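Uncharacterized protein (Staphylococcus aureus subsp. aureus, PDB 4H0A) is of unknown function but belongs to the CAP family of cysteine-rich secretory proteins and carries an additional CAP-associated N-terminal domain. Local coordinates at residues Y94-K99 with N214-L219. Residues are numbered along the deposited sequence; the frame is centred on the assembly and turned at random.
Sequences YATGEK and NEMRKL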
# COMPACT_ATOMS: atom_id res chain seq x y z
N TYR A 94 5.18 6.46 3.21
CA TYR A 94 3.84 6.37 2.63
C TYR A 94 2.99 7.35 3.45
O TYR A 94 3.03 7.25 4.67
CB TYR A 94 3.30 4.93 2.69
CG TYR A 94 1.83 4.85 2.36
CD1 TYR A 94 1.38 4.85 1.05
CD2 TYR A 94 0.87 4.87 3.38
CE1 TYR A 94 0.02 4.83 0.74
CE2 TYR A 94 -0.49 4.87 3.08
CZ TYR A 94 -0.91 4.85 1.77
OH TYR A 94 -2.25 4.85 1.50
N ALA A 95 2.29 8.30 2.82
CA ALA A 95 1.50 9.27 3.60
C ALA A 95 0.12 9.44 3.04
O ALA A 95 -0.05 9.52 1.83
CB ALA A 95 2.21 10.62 3.59
N THR A 96 -0.88 9.56 3.92
CA THR A 96 -2.25 9.86 3.49
C THR A 96 -2.99 10.51 4.66
O THR A 96 -2.47 10.54 5.77
CB THR A 96 -2.96 8.60 2.96
OG1 THR A 96 -4.18 9.00 2.32
CG2 THR A 96 -3.24 7.55 4.04
N GLY A 97 -4.17 11.03 4.38
CA GLY A 97 -5.02 11.64 5.40
C GLY A 97 -5.47 13.04 5.06
O GLY A 97 -5.06 13.61 4.05
N GLU A 98 -6.28 13.62 5.96
CA GLU A 98 -6.84 14.96 5.78
C GLU A 98 -5.80 16.07 5.92
O GLU A 98 -6.00 17.13 5.34
CB GLU A 98 -7.98 15.21 6.80
N LYS A 99 -4.74 15.87 6.74
CA LYS A 99 -3.75 16.92 6.98
C LYS A 99 -2.33 16.35 6.94
O LYS A 99 -1.70 16.16 7.98
CB LYS A 99 -4.04 17.60 8.34
CG LYS A 99 -3.20 18.85 8.68
CD LYS A 99 -3.56 20.05 7.83
CE LYS A 99 -2.81 21.29 8.27
NZ LYS A 99 -3.01 22.42 7.32
N ASN A 214 -8.94 1.37 5.93
CA ASN A 214 -9.75 2.36 6.63
C ASN A 214 -9.33 3.79 6.26
O ASN A 214 -10.20 4.65 6.22
CB ASN A 214 -9.73 2.12 8.15
CG ASN A 214 -10.68 1.01 8.57
OD1 ASN A 214 -11.66 0.70 7.86
ND2 ASN A 214 -10.45 0.38 9.72
N GLU A 215 -8.05 4.05 5.94
CA GLU A 215 -7.65 5.39 5.47
C GLU A 215 -8.32 5.70 4.13
O GLU A 215 -8.79 6.82 3.94
CB GLU A 215 -6.12 5.51 5.31
CG GLU A 215 -5.36 5.53 6.62
CD GLU A 215 -5.75 6.64 7.58
OE1 GLU A 215 -5.94 7.79 7.12
OE2 GLU A 215 -5.90 6.35 8.78
N MSE A 216 -8.40 4.71 3.23
CA MSE A 216 -9.06 4.88 1.92
C MSE A 216 -10.54 5.14 2.12
O MSE A 216 -11.11 6.02 1.47
CB MSE A 216 -8.82 3.66 1.02
CG MSE A 216 -7.36 3.45 0.63
SE MSE A 216 -6.63 4.90 -0.42
CE MSE A 216 -5.67 5.94 1.07
N ARG A 217 -11.17 4.40 3.05
CA ARG A 217 -12.59 4.61 3.37
C ARG A 217 -12.82 6.02 3.95
O ARG A 217 -13.79 6.68 3.57
CB ARG A 217 -13.08 3.53 4.36
CG ARG A 217 -13.24 2.16 3.71
CD ARG A 217 -13.73 1.14 4.72
NE ARG A 217 -15.10 1.43 5.17
CZ ARG A 217 -16.21 1.09 4.52
NH1 ARG A 217 -16.15 0.44 3.37
NH2 ARG A 217 -17.40 1.41 5.03
N LYS A 218 -11.93 6.48 4.87
CA LYS A 218 -12.06 7.81 5.48
C LYS A 218 -11.96 8.93 4.42
O LYS A 218 -12.70 9.90 4.53
CB LYS A 218 -11.02 8.06 6.60
CG LYS A 218 -11.41 7.40 7.92
CD LYS A 218 -10.44 7.74 9.06
CE LYS A 218 -9.07 7.13 8.88
NZ LYS A 218 -8.25 7.28 10.12
N LEU A 219 -11.11 8.78 3.38
CA LEU A 219 -11.03 9.81 2.33
C LEU A 219 -12.36 9.98 1.58
O LEU A 219 -12.63 11.08 1.10
CB LEU A 219 -9.94 9.50 1.30
CG LEU A 219 -8.50 9.61 1.78
CD1 LEU A 219 -7.55 9.13 0.70
CD2 LEU A 219 -8.16 11.04 2.18
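Thr96 OG1 donates its hydrogen bond to the backbone O of Leu167 on the adjacent strand, and two side-chain methyls of the helix pack on it from one side, CE of selenomethionine Met216 at 3.6 Å and Leu219 CD1 at 3.7 Å. With OG1 anti to the backbone N (chi1 -169°), the CG2 methyl falls between N and the carbonyl carbon and packs against the aliphatic part of Glu215, 3.8 Å from CB. The Met216 chain bends at chi2 and chi3, and its CE also meets Tyr94 OH tip to tip at 3.6 Å. Past Thr96, the Glu215 carboxylate stands beside Gly97, OE1 being 4.3 Å from CA; phi of 127° at Gly97 suits glycine, since a side chain there would collide with the carbonyl O of Thr96. One helical turn on, Lys218 NZ forms a salt bridge with Glu215 OE2 (2.9 Å), approaching from above the carboxylate plane. No hydrogen bond runs between the two segments; here the CAP-associated N-terminal part meets the CAP part by van der Waals packing alone. Strand 89-96, inside an antiparallel sheet, is flanked by strands 79-86 and 166-172; Tyr80 of the first touches Glu215, Leu167 of the second touches Met216 and Leu219, and helix 282-290 closes in with Pro283 on Tyr94 and Ile286 on Met216.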